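Local coordinates for protein transcriptional regulator containing CBS domains (Streptococcus pneumoniae, PDB 6UOF) that probably controls transcription in response to a ligand sensed by its paired CBS domains, the regulatory part of a longer protein that this chain represents, at residues V98-V101 with L107-V110; V41-Q44 with V48-V51. One frame throughout, in Å; residues are numbered along the deposited sequence.

In the fold
Contact 2 comes first along the chain and closes before contact 1 opens; their centres lie about 11 Å apart. Each is a beta hairpin of one CBS domain: strands 39-42 and 48-52 in the first, strands 97-101 and 107-112 in the second. The hairpins belong to separate sheets that pack against each other. Evidence for direct packing is the 3.6 Å approach of Val101 CG1 to Val48 CG2, and Leu107 CB comes equally near Ile42 CG2. Each hairpin carries a one-residue register shift beside a glycine. Such equivalent hairpins meeting face to face are consistent with the two-domain Bateman module, whose domains are related by pseudo-twofold symmetry.

Contact 1. Residues V98-V101 with L107-V110; sequences VPVV and LLGV
Val100 and Leu108 meet with their side chains nearly at right angles, CG1 of Val100 lying 4.1 Å from CD1 of Leu108. With CG1 anti to the backbone N (chi1 -179°), Val100 sends this methyl to the leucine and leaves CG2 to lie over the backbone beyond Gly109. There Val100 CG2 is 3.8 Å from Val110 C. The two branches of one valine thus lie either side of Gly109, one by Leu108 and one by Val110. Leu108 also reaches past Val100: its CD1 rests against the carbonyl group of Val101.

Leu107 sets out away from strand 97-101, yet its end returns. With CG anti to the backbone N (chi1 -175°) and chi2 at 65°, CD1 comes to 4.3 Å from CB of Pro99, on the same face as Val110, and also touches the carbonyl oxygen of Val100.

The backbone bonds show why two residues, Leu108 and Gly109, face Val100. Val100 N donates to Gly109 O at 2.8 Å, nearly straight at hydrogen, although the donor stands well above the carbonyl plane. In return Val100 O receives Leu108 N at 2.8 Å and, more weakly, Gly109 N at 3.3 Å, so one oxygen takes two amides from consecutive residues. Further along, the CA of Val110 makes a CH...O contact with Val98 O.

Outside the pair, Val77 exchanges backbone hydrogen bonds with Pro99 and Val101, while Pro40 packs on Leu107 and Val110. Two residues facing one, with a one-residue shift between the bridges Val100-Gly109 and Val101-Leu107, define a classic beta bulge, here built into the antiparallel hairpin of the second CBS domain.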
loop_
_atom_site.group_PDB
_atom_site.type_symbol
_atom_site.label_atom_id
_atom_site.label_comp_id
_atom_site.label_asym_id
_atom_site.label_seq_id
_atom_site.Cartn_x
_atom_site.Cartn_y
_atom_site.Cartn_z
ATOM N N VAL A 98 -1.818 -4.603 1.288
ATOM C CA VAL A 98 -1.880 -4.082 2.646
ATOM C C VAL A 98 -0.527 -3.468 2.986
ATOM O O VAL A 98 0.518 -4.108 2.803
ATOM C CB VAL A 98 -2.252 -5.158 3.677
ATOM C CG1 VAL A 98 -2.414 -4.559 5.070
ATOM C CG2 VAL A 98 -3.507 -5.912 3.271
ATOM N N PRO A 99 -0.487 -2.209 3.474
ATOM C CA PRO A 99 0.787 -1.628 3.883
ATOM C C PRO A 99 1.377 -2.292 5.131
ATOM O O PRO A 99 0.655 -2.692 6.032
ATOM C CB PRO A 99 0.443 -0.168 4.189
ATOM C CG PRO A 99 -0.878 0.070 3.492
ATOM C CD PRO A 99 -1.603 -1.253 3.616
ATOM N N VAL A 100 2.711 -2.385 5.136
ATOM C CA VAL A 100 3.482 -2.938 6.279
ATOM C C VAL A 100 4.165 -1.754 6.955
ATOM O O VAL A 100 4.862 -1.012 6.250
ATOM C CB VAL A 100 4.503 -3.988 5.805
ATOM C CG1 VAL A 100 5.281 -4.579 6.969
ATOM C CG2 VAL A 100 3.829 -5.091 4.992
ATOM N N VAL A 101 4.000 -1.636 8.273
ATOM C CA VAL A 101 4.545 -0.458 9.001
ATOM C C VAL A 101 5.296 -0.893 10.253
ATOM O O VAL A 101 5.050 -1.975 10.801
ATOM C CB VAL A 101 3.417 0.524 9.384
ATOM C CG1 VAL A 101 2.734 1.097 8.158
ATOM C CG2 VAL A 101 2.417 -0.079 10.354
ATOM N N LEU A 107 6.302 3.640 6.988
ATOM C CA LEU A 107 6.199 2.596 5.935
ATOM C C LEU A 107 7.461 1.734 5.793
ATOM O O LEU A 107 8.558 2.288 5.640
ATOM C CB LEU A 107 5.901 3.275 4.597
ATOM C CG LEU A 107 5.648 2.329 3.420
ATOM C CD1 LEU A 107 4.384 1.510 3.631
ATOM C CD2 LEU A 107 5.562 3.106 2.127
ATOM N N LEU A 108 7.247 0.417 5.733
ATOM C CA LEU A 108 8.296 -0.571 5.389
ATOM C C LEU A 108 8.060 -1.081 3.964
ATOM O O LEU A 108 9.040 -1.348 3.242
ATOM C CB LEU A 108 8.254 -1.732 6.380
ATOM C CG LEU A 108 8.727 -1.400 7.792
ATOM C CD1 LEU A 108 8.417 -2.551 8.725
ATOM C CD2 LEU A 108 10.206 -1.057 7.792
ATOM N N GLY A 109 6.803 -1.292 3.581
ATOM C CA GLY A 109 6.525 -1.860 2.254
ATOM C C GLY A 109 5.104 -2.344 2.203
ATOM O O GLY A 109 4.245 -1.761 2.881
ATOM N N VAL A 110 4.857 -3.389 1.423
ATOM C CA VAL A 110 3.469 -3.911 1.280
ATOM C C VAL A 110 3.470 -5.430 1.227
ATOM O O VAL A 110 4.505 -6.045 0.910
ATOM C CB VAL A 110 2.803 -3.394 -0.005
ATOM C CG1 VAL A 110 2.857 -1.886 -0.145
ATOM C CG2 VAL A 110 3.354 -4.081 -1.249
#

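Contact 2. Residues V41-Q44 with V48-V51; sequences VINQ and VVGV
Val41 and Val49 form the inner shell, with their side chains nearly perpendicular and CG1 of Val41 4.2 Å from CG2 of Val49. The same CG2 comes closer still to the backbone, 3.5 Å from Val41 O. Val49 holds its methyls apart: chi1 -71° sets CG1 anti to the carbonyl carbon, toward Asn43, and leaves CG2 between the backbone N and the carbonyl carbon, against Val41 O. Val49 CG1 lies over the face of the Asn43 carboxamide, 3.7 Å from Asn43 ND2 and close to its CB and CG as well, a van der Waals contact in which the two side chains again cross steeply.

Two backbone bonds fix these positions. Val49 N donates to Val41 O at 2.9 Å with a nearly straight N-H...O angle of 168°, and the donor is tilted only modestly from the carbonyl plane. Val41 N donates to Gly50 O at 2.9 Å, more bent at 152°, from well above that carbonyl's plane. The CA of Val48 adds a CH...O contact to Val41 O. Val41 is paired with Gly50 but Ile42 with Val48, so the register slips by one residue at a beta bulge; on the side of Ile42 and Val48, their CG2 methyls approach only loosely, at 4.4 Å.

The next shell sets the amide of Asn43. Its OD1 accepts hydrogen bonds from the backbone N of His45 and of Val47, two amides of the connecting turn, which hold the carboxamide with one face against CG1 of Val49.

Farther out, strand 39-42 runs parallel to strand 18-19, and Ile42 shares backbone hydrogen bonds with Leu18 and Glu20. Ile66 and Met70 lie against Val41, while Val48 and Val51 turn to strand 97-101 of the second CBS domain, joining the hairpin to the interdomain interface.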
loop_
_atom_site.group_PDB
_atom_site.type_symbol
_atom_site.label_atom_id
_atom_site.label_comp_id
_atom_site.label_asym_id
_atom_site.label_seq_id
_atom_site.Cartn_x
_atom_site.Cartn_y
_atom_site.Cartn_z
ATOM N N VAL A 41 0.608 5.685 0.748
ATOM C CA VAL A 41 1.005 7.118 0.686
ATOM C C VAL A 41 1.605 7.534 2.026
ATOM O O VAL A 41 0.994 7.256 3.062
ATOM C CB VAL A 41 -0.202 8.006 0.357
ATOM C CG1 VAL A 41 0.269 9.428 0.153
ATOM C CG2 VAL A 41 -0.955 7.504 -0.867
ATOM N N ILE A 42 2.763 8.193 1.962
ATOM C CA ILE A 42 3.432 8.658 3.208
ATOM C C ILE A 42 3.507 10.182 3.267
ATOM O O ILE A 42 3.564 10.847 2.237
ATOM C CB ILE A 42 4.844 8.060 3.338
ATOM C CG1 ILE A 42 5.756 8.455 2.171
ATOM C CG2 ILE A 42 4.761 6.565 3.552
ATOM C CD1 ILE A 42 7.222 8.090 2.355
ATOM N N ASN A 43 3.560 10.683 4.491
ATOM C CA ASN A 43 3.809 12.129 4.676
ATOM C C ASN A 43 5.318 12.356 4.835
ATOM O O ASN A 43 6.119 11.398 4.702
ATOM C CB ASN A 43 2.980 12.701 5.829
ATOM C CG ASN A 43 3.372 12.164 7.187
ATOM O OD1 ASN A 43 4.404 11.510 7.328
ATOM N ND2 ASN A 43 2.569 12.460 8.197
ATOM N N GLN A 44 5.696 13.599 5.129
ATOM C CA GLN A 44 7.137 13.968 5.218
ATOM C C GLN A 44 7.795 13.380 6.482
ATOM O O GLN A 44 9.029 13.517 6.608
ATOM C CB GLN A 44 7.312 15.486 5.167
ATOM C CG GLN A 44 6.735 16.216 6.373
ATOM C CD GLN A 44 6.879 17.714 6.254
ATOM O OE1 GLN A 44 7.935 18.261 5.921
ATOM N NE2 GLN A 44 5.812 18.425 6.581
ATOM N N VAL A 48 2.415 6.407 7.202
ATOM C CA VAL A 48 1.348 6.079 6.216
ATOM C C VAL A 48 0.114 6.921 6.554
ATOM O O VAL A 48 -0.384 6.826 7.684
ATOM C CB VAL A 48 1.042 4.579 6.237
ATOM C CG1 VAL A 48 -0.150 4.238 5.351
ATOM C CG2 VAL A 48 2.260 3.779 5.819
ATOM N N VAL A 49 -0.358 7.704 5.588
ATOM C CA VAL A 49 -1.527 8.608 5.810
ATOM C C VAL A 49 -2.716 8.193 4.938
ATOM O O VAL A 49 -3.787 8.796 5.087
ATOM C CB VAL A 49 -1.123 10.065 5.551
ATOM C CG1 VAL A 49 -0.197 10.579 6.641
ATOM C CG2 VAL A 49 -0.508 10.270 4.177
ATOM N N GLY A 50 -2.528 7.217 4.056
ATOM C CA GLY A 50 -3.620 6.765 3.183
ATOM C C GLY A 50 -3.100 5.791 2.151
ATOM O O GLY A 50 -1.910 5.409 2.189
ATOM N N VAL A 51 -3.992 5.380 1.265
ATOM C CA VAL A 51 -3.644 4.516 0.119
ATOM C C VAL A 51 -4.282 5.140 -1.121
ATOM O O VAL A 51 -5.333 5.815 -1.005
ATOM C CB VAL A 51 -4.112 3.068 0.347
ATOM C CG1 VAL A 51 -3.345 2.364 1.458
ATOM C CG2 VAL A 51 -5.611 2.975 0.584
#